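Local coordinates for protein beta-galactosidase (Marinomonas sp. ef1, PDB 6Y2K) that hydrolyses beta-galactosides, releasing terminal galactose, as a cold-active family GH42 glycoside hydrolase that assembles into a hexamer, at residues Pro319-Pro324 against Gly360-His365; Tyr267-Leu272 against Glu314-Pro319; Phe352-Ala357 against Ala366-Pro371. All coordinates share one frame; numbering follows the deposited sequence.

How the interactions relate
All three interactions gather at one end of the TIM barrel, among the segments that follow strands 261-266, 310-315 and 348-352. Interaction 2 lies deepest, its centre about 15 Å from that of the chain, and relies on buried polar groups at a helix start and a strand end. Interaction 1 shares Pro319 with it and continues outward, where loops 319-324 and 360-365 hold a glycerol and touch a second subunit. Interaction 3 is a backbone bridge within the last loop, also against that subunit, with partly exposed residues on one side. Interactions 1 and 3 are joined where Pro319 O probably receives a hydrogen bond from Ala366 N, and Tyr267 packs against both His365 and Phe352.

Interaction 1 (Pro319-Pro324 against Gly360-His365); sequences PVNWAP and GQEQMH. With GOL (glycerol), chain D.
A glycerol pocket at the mouth of the TIM barrel brings together the loops that follow strands 310-315 and 348-352. No hydrogen bond passes directly between 319-324 and 360-365; the ligand and a water supply the polar links. Glycerol O1 takes the indole N-H of Trp322, with NE1 to O1 at 2.8 Å and a moderately bent 149° at the hydrogen. The same O1 lies 2.8 Å from His365 NE2, at the edge of the imidazole, in a bond whose proton either partner could supply. Glycerol O2 donates to Glu362 OE1 at 2.6 Å, and Glu142 and Arg103 also bind the molecule. Glycerol probably came from the crystallisation liquor, but its position is consistent with a sugar-binding region, since GH42 enzymes bind their substrate at this end of the barrel.

Within the pocket wall, His365 has CG anti to its backbone N (chi1 -167°), which lays the ring beside Val320. The valine's CG1 sits over one imidazole face, 3.5 Å from NE2, a CH-pi contact in which a branched aliphatic group suits the flat ring. Asn321 has CG in the crowded position between its backbone N and carbonyl carbon (chi1 60°), so its amide crosses Glu362 obliquely. Its ND2 donates to a water 3.0 Å away, which in turn donates to Glu362 OE1. OD1 of Asn321 is buried at the imidazole edge, 3.4 Å from His365 CD2, and has no hydrogen-bonding partner. Two overlapping type I turns shape 360-365, the second closed by His365 N to Glu362 O at 2.9 Å. From a second subunit, Gln429 bonds Val320 O and Gln427 bonds Gln361 O.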
loop_
_atom_site.group_PDB
_atom_site.type_symbol
_atom_site.label_atom_id
_atom_site.label_comp_id
_atom_site.label_asym_id
_atom_site.label_seq_id
_atom_site.Cartn_x
_atom_site.Cartn_y
_atom_site.Cartn_z
ATOM N N PRO A 319 2.987 -27.158 23.045
ATOM C CA PRO A 319 3.257 -27.209 21.606
ATOM C C PRO A 319 3.211 -28.643 21.065
ATOM O O PRO A 319 3.637 -29.576 21.763
ATOM C CB PRO A 319 4.673 -26.634 21.484
ATOM C CG PRO A 319 5.289 -26.835 22.822
ATOM C CD PRO A 319 4.164 -26.717 23.818
ATOM N N VAL A 320 2.680 -28.805 19.851
ATOM C CA VAL A 320 2.652 -30.100 19.158
ATOM C C VAL A 320 3.783 -30.170 18.098
ATOM O O VAL A 320 4.565 -29.233 17.962
ATOM C CB VAL A 320 1.254 -30.405 18.560
ATOM C CG1 VAL A 320 0.180 -30.370 19.655
ATOM C CG2 VAL A 320 0.890 -29.463 17.418
ATOM N N ASN A 321 3.869 -31.289 17.372
ATOM C CA ASN A 321 4.961 -31.549 16.415
ATOM C C ASN A 321 4.562 -31.442 14.943
ATOM O O ASN A 321 5.437 -31.294 14.094
ATOM C CB ASN A 321 5.498 -32.970 16.603
ATOM C CG ASN A 321 4.423 -34.023 16.382
ATOM O OD1 ASN A 321 3.503 -34.134 17.194
ATOM N ND2 ASN A 321 4.500 -34.763 15.265
ATOM N N TRP A 322 3.267 -31.552 14.646
ATOM C CA TRP A 322 2.814 -31.954 13.300
ATOM C C TRP A 322 2.349 -30.833 12.368
ATOM O O TRP A 322 2.245 -31.059 11.168
ATOM C CB TRP A 322 1.754 -33.065 13.376
ATOM C CG TRP A 322 0.611 -32.824 14.324
ATOM C CD1 TRP A 322 0.456 -33.367 15.568
ATOM C CD2 TRP A 322 -0.537 -32.000 14.101
ATOM N NE1 TRP A 322 -0.709 -32.924 16.136
ATOM C CE2 TRP A 322 -1.344 -32.090 15.255
ATOM C CE3 TRP A 322 -0.966 -31.192 13.037
ATOM C CZ2 TRP A 322 -2.546 -31.398 15.380
ATOM C CZ3 TRP A 322 -2.177 -30.509 13.162
ATOM C CH2 TRP A 322 -2.947 -30.612 14.327
ATOM N N ALA A 323 2.085 -29.636 12.892
ATOM C CA ALA A 323 1.683 -28.516 12.034
ATOM C C ALA A 323 2.931 -27.864 11.428
ATOM O O ALA A 323 4.036 -28.070 11.941
ATOM C CB ALA A 323 0.878 -27.515 12.822
ATOM N N PRO A 324 2.773 -27.093 10.331
ATOM C CA PRO A 324 3.950 -26.396 9.786
ATOM C C PRO A 324 4.662 -25.521 10.828
ATOM O O PRO A 324 5.899 -25.492 10.882
ATOM C CB PRO A 324 3.370 -25.555 8.634
ATOM C CG PRO A 324 2.137 -26.291 8.216
ATOM C CD PRO A 324 1.594 -26.958 9.452
ATOM N N GLY A 360 11.066 -41.082 18.742
ATOM C CA GLY A 360 10.009 -41.235 17.735
ATOM C C GLY A 360 9.535 -39.942 17.093
ATOM O O GLY A 360 10.066 -38.852 17.380
ATOM N N GLN A 361 8.519 -40.077 16.234
ATOM C CA GLN A 361 7.992 -38.985 15.395
ATOM C C GLN A 361 7.495 -37.775 16.203
ATOM O O GLN A 361 7.594 -36.628 15.752
ATOM C CB GLN A 361 6.830 -39.500 14.510
ATOM C CG GLN A 361 7.213 -40.375 13.321
ATOM C CD GLN A 361 7.365 -41.872 13.628
ATOM O OE1 GLN A 361 7.719 -42.264 14.749
ATOM N NE2 GLN A 361 7.108 -42.711 12.620
ATOM N N GLU A 362 6.946 -38.046 17.385
ATOM C CA GLU A 362 6.313 -37.033 18.233
ATOM C C GLU A 362 7.166 -36.639 19.442
ATOM O O GLU A 362 6.635 -36.151 20.440
ATOM C CB GLU A 362 4.928 -37.535 18.676
ATOM C CG GLU A 362 3.950 -37.650 17.515
ATOM C CD GLU A 362 2.582 -38.186 17.894
ATOM O OE1 GLU A 362 1.678 -38.117 17.026
ATOM O OE2 GLU A 362 2.404 -38.678 19.038
ATOM N N GLN A 363 8.486 -36.798 19.349
ATOM C CA GLN A 363 9.362 -36.386 20.450
ATOM C C GLN A 363 9.259 -34.878 20.814
ATOM O O GLN A 363 9.556 -34.504 21.951
ATOM C CB GLN A 363 10.822 -36.825 20.213
ATOM C CG GLN A 363 11.553 -36.133 19.068
ATOM C CD GLN A 363 12.869 -36.810 18.717
ATOM O OE1 GLN A 363 13.944 -36.237 18.917
ATOM N NE2 GLN A 363 12.793 -38.046 18.198
ATOM N N MET A 364 8.818 -34.034 19.873
ATOM C CA MET A 364 8.562 -32.608 20.157
ATOM C C MET A 364 7.112 -32.279 20.568
ATOM O O MET A 364 6.784 -31.103 20.745
ATOM C CB MET A 364 8.961 -31.740 18.952
ATOM C CG MET A 364 10.413 -31.884 18.521
ATOM S SD MET A 364 11.598 -31.493 19.823
ATOM C CE MET A 364 11.407 -29.723 19.946
ATOM N N HIS A 365 6.262 -33.293 20.746
ATOM C CA HIS A 365 4.876 -33.085 21.189
ATOM C C HIS A 365 4.854 -33.024 22.717
ATOM O O HIS A 365 5.200 -33.997 23.375
ATOM C CB HIS A 365 3.970 -34.216 20.694
ATOM C CG HIS A 365 2.504 -33.942 20.839
ATOM N ND1 HIS A 365 1.912 -33.630 22.048
ATOM C CD2 HIS A 365 1.497 -33.982 19.930
ATOM C CE1 HIS A 365 0.613 -33.466 21.870
ATOM N NE2 HIS A 365 0.333 -33.688 20.597
HETATM C C1 GOL D . -1.036 -35.923 18.486
HETATM O O1 GOL D . -1.240 -34.486 18.407
HETATM C C2 GOL D . -1.340 -36.696 17.183
HETATM O O2 GOL D . -0.908 -38.068 17.379
HETATM C C3 GOL D . -2.831 -36.602 16.820
HETATM O O3 GOL D . -3.135 -37.035 15.469
HETATM O O HOH W 1 2.341 -36.816 14.717
#

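Interaction 2 (Tyr267-Leu272 against Glu314-Pro319); sequences YPLGSL and EQQPGP
Gln316 leaves the end of barrel strand 310-315 with CG anti to its backbone N (chi1 -175°), and its extended chain reaches the start of helix 268-274. Its CB rests 3.7 Å from Tyr267 CD1 and also touches Pro268 CD. CG passes the same tyrosine carbon, and CD comes within 3.9 Å of Leu269 CG, whose side chain crosses the glutamine at about a right angle. At the tip, OE1 uses an in-plane lone pair to accept Leu269 N at 3.2 Å, in the first turn, where helical amides lack a backbone acceptor. Pro268 suits the position before it because it has no N-H to satisfy. Gln316 NE2 donates to Gly318 O at 2.8 Å, so the amide ties the helix start to its own loop and its rotation is fixed. An alanine here would remove both amide bonds, to Leu269 N and to Gly318 O, and would probably loosen the link between the helix start and the loop, although the CB contact with Tyr267 would remain.

Tyr267, at the N-cap position, sends its OH to Glu314 OE1 at 2.7 Å, from above the carboxylate plane. Arg33 forms a salt bridge with OE2. Glu314 stands at the end of the seventh barrel strand, where GH42 enzymes carry their nucleophile, consistent with that role. Hydroxyl and guanidinium would tend to keep it ionised, while nearby Asp265 would oppose this.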
loop_
_atom_site.group_PDB
_atom_site.type_symbol
_atom_site.label_atom_id
_atom_site.label_comp_id
_atom_site.label_asym_id
_atom_site.label_seq_id
_atom_site.Cartn_x
_atom_site.Cartn_y
_atom_site.Cartn_z
ATOM N N TYR A 267 -6.661 -29.950 18.953
ATOM C CA TYR A 267 -5.367 -29.309 18.928
ATOM C C TYR A 267 -5.515 -27.940 18.272
ATOM O O TYR A 267 -5.138 -27.765 17.110
ATOM C CB TYR A 267 -4.374 -30.197 18.193
ATOM C CG TYR A 267 -4.149 -31.534 18.858
ATOM C CD1 TYR A 267 -3.282 -31.652 19.945
ATOM C CD2 TYR A 267 -4.802 -32.682 18.407
ATOM C CE1 TYR A 267 -3.069 -32.870 20.561
ATOM C CE2 TYR A 267 -4.593 -33.909 19.016
ATOM C CZ TYR A 267 -3.728 -33.997 20.094
ATOM O OH TYR A 267 -3.496 -35.206 20.693
ATOM N N PRO A 268 -6.067 -26.961 19.017
ATOM C CA PRO A 268 -6.441 -25.663 18.445
ATOM C C PRO A 268 -5.322 -24.893 17.740
ATOM O O PRO A 268 -5.596 -24.213 16.753
ATOM C CB PRO A 268 -6.935 -24.876 19.668
ATOM C CG PRO A 268 -7.373 -25.924 20.618
ATOM C CD PRO A 268 -6.330 -26.983 20.470
ATOM N N LEU A 269 -4.086 -25.006 18.224
ATOM C CA LEU A 269 -2.960 -24.281 17.611
ATOM C C LEU A 269 -2.488 -24.938 16.333
ATOM O O LEU A 269 -2.077 -24.254 15.413
ATOM C CB LEU A 269 -1.782 -24.134 18.566
ATOM C CG LEU A 269 -2.079 -23.676 19.995
ATOM C CD1 LEU A 269 -0.776 -23.316 20.694
ATOM C CD2 LEU A 269 -3.058 -22.515 20.043
ATOM N N GLY A 270 -2.544 -26.269 16.284
ATOM C CA GLY A 270 -2.205 -27.014 15.086
ATOM C C GLY A 270 -3.206 -26.782 13.975
ATOM O O GLY A 270 -2.809 -26.513 12.851
ATOM N N SER A 271 -4.499 -26.875 14.291
ATOM C CA SER A 271 -5.549 -26.648 13.286
ATOM C C SER A 271 -5.559 -25.200 12.762
ATOM O O SER A 271 -5.727 -24.981 11.561
ATOM C CB SER A 271 -6.934 -27.052 13.811
ATOM O OG SER A 271 -7.365 -26.214 14.876
ATOM N N LEU A 272 -5.341 -24.223 13.641
ATOM C CA LEU A 272 -5.284 -22.821 13.205
ATOM C C LEU A 272 -4.175 -22.599 12.167
ATOM O O LEU A 272 -4.418 -22.019 11.105
ATOM C CB LEU A 272 -5.092 -21.869 14.388
ATOM C CG LEU A 272 -5.071 -20.378 14.022
ATOM C CD1 LEU A 272 -6.363 -19.926 13.350
ATOM C CD2 LEU A 272 -4.783 -19.558 15.262
ATOM N N GLU A 314 -8.309 -36.440 23.503
ATOM C CA GLU A 314 -6.967 -35.849 23.402
ATOM C C GLU A 314 -7.061 -34.322 23.356
ATOM O O GLU A 314 -7.577 -33.755 22.389
ATOM C CB GLU A 314 -6.231 -36.356 22.150
ATOM C CG GLU A 314 -6.075 -37.875 22.041
ATOM C CD GLU A 314 -5.379 -38.326 20.770
ATOM O OE1 GLU A 314 -4.816 -37.468 20.063
ATOM O OE2 GLU A 314 -5.385 -39.549 20.463
ATOM N N GLN A 315 -6.574 -33.663 24.407
ATOM C CA GLN A 315 -6.548 -32.199 24.482
ATOM C C GLN A 315 -5.115 -31.692 24.436
ATOM O O GLN A 315 -4.258 -32.159 25.212
ATOM C CB GLN A 315 -7.208 -31.717 25.778
ATOM C CG GLN A 315 -7.318 -30.201 25.918
ATOM C CD GLN A 315 -8.181 -29.579 24.829
ATOM O OE1 GLN A 315 -9.375 -29.873 24.734
ATOM N NE2 GLN A 315 -7.583 -28.714 24.010
ATOM N N GLN A 316 -4.857 -30.728 23.550
ATOM C CA GLN A 316 -3.539 -30.099 23.453
ATOM C C GLN A 316 -3.119 -29.533 24.811
ATOM O O GLN A 316 -3.891 -28.795 25.402
ATOM C CB GLN A 316 -3.543 -28.966 22.423
ATOM C CG GLN A 316 -2.170 -28.355 22.192
ATOM C CD GLN A 316 -2.054 -27.490 20.938
ATOM O OE1 GLN A 316 -3.018 -27.312 20.173
ATOM N NE2 GLN A 316 -0.860 -26.941 20.727
ATOM N N PRO A 317 -1.910 -29.883 25.305
ATOM C CA PRO A 317 -1.383 -29.380 26.579
ATOM C C PRO A 317 -0.213 -28.399 26.456
ATOM O O PRO A 317 0.249 -27.854 27.468
ATOM C CB PRO A 317 -0.874 -30.667 27.234
ATOM C CG PRO A 317 -0.266 -31.399 26.077
ATOM C CD PRO A 317 -1.134 -31.068 24.873
ATOM N N GLY A 318 0.271 -28.199 25.234
ATOM C CA GLY A 318 1.509 -27.474 24.980
ATOM C C GLY A 318 1.774 -27.538 23.483
ATOM O O GLY A 318 0.887 -27.943 22.723
ATOM N N PRO A 319 2.987 -27.158 23.045
ATOM C CA PRO A 319 3.257 -27.209 21.606
ATOM C C PRO A 319 3.211 -28.643 21.065
ATOM O O PRO A 319 3.637 -29.576 21.763
ATOM C CB PRO A 319 4.673 -26.634 21.484
ATOM C CG PRO A 319 5.289 -26.835 22.822
ATOM C CD PRO A 319 4.164 -26.717 23.818
#

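Interaction 3 (Phe352-Ala357 against Ala366-Pro371); sequences FRWRQA and AGLLRP
Trp354 and Leu369 form the dense side of this contact. The tryptophan's CG is anti to its backbone N (chi1 162°), and Leu369 lies alongside it, setting CD1 over one face, 3.6 Å from Trp354 CZ2. Leu368 CD1 meets the same ring obliquely, and the broad carbon face of the indole suits two leucines, while Trp354 NE1 is hydrogen-bonded to Asp20 on helix 17-27. Backbone bonds hold the two segments in parallel register: Leu368 N donates to Arg353 O at 3.0 Å, Leu369 N to Trp354 O at 2.9 Å, and Gln356 N to Leu369 O at 3.1 Å. Gly367 fits here because any CB would clash with Arg353 O.

Toward the partly exposed residues Arg355, Gln356 and Pro371 the contact becomes more polar. Arg355 is extended from CG to NE and grips Pro371 O side-on, NH2 at 2.8 Å and NE at 3.2 Å, with the oxygen in the guanidinium plane. Gln356 lies alongside the proline ring, its CD 3.6 Å from Pro371 CG, and its NE2 bonds Gln363 O. A water accepts from Gly367 N and sits beside Gln356 OE1 and Leu369 O. Ile506 and Leu510 of a second subunit pack against Gln356 and Pro371 respectively, so the side is not wholly given to solvent.

A cis peptide precedes Arg353, just after the eighth strand. The chain leaves that strand and returns to lie parallel to its own start: the beta-alpha loop after the last strand of a TIM barrel, pinned by one parallel bridge (Arg355 with Leu369) and leading to helix 377-395.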
loop_
_atom_site.group_PDB
_atom_site.type_symbol
_atom_site.label_atom_id
_atom_site.label_comp_id
_atom_site.label_asym_id
_atom_site.label_seq_id
_atom_site.Cartn_x
_atom_site.Cartn_y
_atom_site.Cartn_z
ATOM N N PHE A 352 -3.077 -35.202 26.329
ATOM C CA PHE A 352 -2.182 -36.110 25.620
ATOM C C PHE A 352 -0.886 -35.410 25.227
ATOM O O PHE A 352 -0.902 -34.416 24.500
ATOM C CB PHE A 352 -2.870 -36.681 24.379
ATOM C CG PHE A 352 -1.931 -37.356 23.422
ATOM C CD1 PHE A 352 -1.063 -36.611 22.641
ATOM C CD2 PHE A 352 -1.914 -38.736 23.304
ATOM C CE1 PHE A 352 -0.197 -37.229 21.760
ATOM C CE2 PHE A 352 -1.051 -39.361 22.423
ATOM C CZ PHE A 352 -0.190 -38.605 21.650
ATOM N N ARG A 353 0.235 -35.935 25.710
ATOM C CA ARG A 353 0.220 -37.115 26.567
ATOM C C ARG A 353 0.615 -36.763 27.998
ATOM O O ARG A 353 0.797 -35.592 28.331
ATOM C CB ARG A 353 1.157 -38.190 26.014
ATOM C CG ARG A 353 2.306 -37.645 25.183
ATOM C CD ARG A 353 3.008 -38.753 24.415
ATOM N NE ARG A 353 3.673 -39.699 25.306
ATOM C CZ ARG A 353 4.312 -40.790 24.894
ATOM N NH1 ARG A 353 4.374 -41.076 23.601
ATOM N NH2 ARG A 353 4.888 -41.595 25.776
ATOM N N TRP A 354 0.743 -37.783 28.840
ATOM C CA TRP A 354 1.116 -37.584 30.235
ATOM C C TRP A 354 2.548 -37.072 30.354
ATOM O O TRP A 354 2.823 -36.140 31.110
ATOM C CB TRP A 354 0.954 -38.885 31.023
ATOM C CG TRP A 354 1.695 -38.892 32.325
ATOM C CD1 TRP A 354 2.812 -39.616 32.629
ATOM C CD2 TRP A 354 1.372 -38.141 33.502
ATOM N NE1 TRP A 354 3.203 -39.362 33.921
ATOM C CE2 TRP A 354 2.336 -38.459 34.479
ATOM C CE3 TRP A 354 0.361 -37.230 33.824
ATOM C CZ2 TRP A 354 2.319 -37.899 35.754
ATOM C CZ3 TRP A 354 0.347 -36.675 35.090
ATOM C CH2 TRP A 354 1.320 -37.012 36.040
ATOM N N ARG A 355 3.456 -37.689 29.606
ATOM C CA ARG A 355 4.865 -37.297 29.626
ATOM C C ARG A 355 5.409 -37.294 28.203
ATOM O O ARG A 355 5.268 -38.281 27.484
ATOM C CB ARG A 355 5.640 -38.283 30.497
ATOM C CG ARG A 355 7.119 -37.982 30.681
ATOM C CD ARG A 355 7.743 -39.008 31.611
ATOM N NE ARG A 355 9.196 -38.903 31.632
ATOM C CZ ARG A 355 10.012 -39.722 32.293
ATOM N NH1 ARG A 355 9.538 -40.726 33.026
ATOM N NH2 ARG A 355 11.326 -39.529 32.216
ATOM N N GLN A 356 6.020 -36.175 27.804
ATOM C CA GLN A 356 6.595 -36.009 26.463
ATOM C C GLN A 356 7.644 -37.090 26.207
ATOM O O GLN A 356 8.550 -37.267 27.021
ATOM C CB GLN A 356 7.219 -34.615 26.346
ATOM C CG GLN A 356 7.910 -34.305 25.022
ATOM C CD GLN A 356 8.494 -32.903 24.973
ATOM O OE1 GLN A 356 8.150 -32.025 25.784
ATOM N NE2 GLN A 356 9.377 -32.680 24.007
ATOM N N ALA A 357 7.521 -37.815 25.095
ATOM C CA ALA A 357 8.439 -38.925 24.805
ATOM C C ALA A 357 9.749 -38.387 24.229
ATOM O O ALA A 357 9.720 -37.443 23.452
ATOM C CB ALA A 357 7.794 -39.900 23.836
ATOM N N ALA A 366 4.415 -31.894 23.261
ATOM C CA ALA A 366 4.385 -31.683 24.709
ATOM C C ALA A 366 3.421 -32.614 25.445
ATOM O O ALA A 366 2.543 -33.244 24.852
ATOM C CB ALA A 366 4.038 -30.234 25.016
ATOM N N GLY A 367 3.631 -32.708 26.753
ATOM C CA GLY A 367 2.721 -33.408 27.639
ATOM C C GLY A 367 2.529 -32.626 28.919
ATOM O O GLY A 367 2.988 -31.489 29.018
ATOM N N LEU A 368 1.851 -33.233 29.895
ATOM C CA LEU A 368 1.741 -32.633 31.232
ATOM C C LEU A 368 3.101 -32.564 31.908
ATOM O O LEU A 368 3.338 -31.655 32.690
ATOM C CB LEU A 368 0.772 -33.392 32.148
ATOM C CG LEU A 368 -0.693 -33.615 31.755
ATOM C CD1 LEU A 368 -1.571 -33.751 33.005
ATOM C CD2 LEU A 368 -1.256 -32.539 30.847
ATOM N N LEU A 369 3.966 -33.539 31.612
ATOM C CA LEU A 369 5.362 -33.543 32.044
ATOM C C LEU A 369 6.311 -33.395 30.858
ATOM O O LEU A 369 5.983 -33.794 29.742
ATOM C CB LEU A 369 5.704 -34.863 32.749
ATOM C CG LEU A 369 4.791 -35.333 33.886
ATOM C CD1 LEU A 369 5.390 -36.576 34.534
ATOM C CD2 LEU A 369 4.565 -34.244 34.915
ATOM N N ARG A 370 7.504 -32.869 31.139
ATOM C CA ARG A 370 8.610 -32.833 30.180
ATOM C C ARG A 370 9.249 -34.224 30.074
ATOM O O ARG A 370 8.961 -35.102 30.903
ATOM C CB ARG A 370 9.674 -31.836 30.633
ATOM C CG ARG A 370 9.185 -30.419 30.872
ATOM C CD ARG A 370 10.348 -29.462 31.000
ATOM N NE ARG A 370 11.353 -29.861 32.005
ATOM C CZ ARG A 370 11.837 -29.103 32.997
ATOM N NH1 ARG A 370 11.404 -27.861 33.220
ATOM N NH2 ARG A 370 12.784 -29.605 33.788
ATOM N N PRO A 371 10.135 -34.438 29.077
ATOM C CA PRO A 371 10.770 -35.761 28.972
ATOM C C PRO A 371 11.553 -36.217 30.225
ATOM O O PRO A 371 11.707 -37.422 30.437
ATOM C CB PRO A 371 11.694 -35.613 27.756
ATOM C CG PRO A 371 11.064 -34.537 26.938
ATOM C CD PRO A 371 10.522 -33.568 27.950
HETATM O O HOH W 2 6.254 -31.609 27.835
#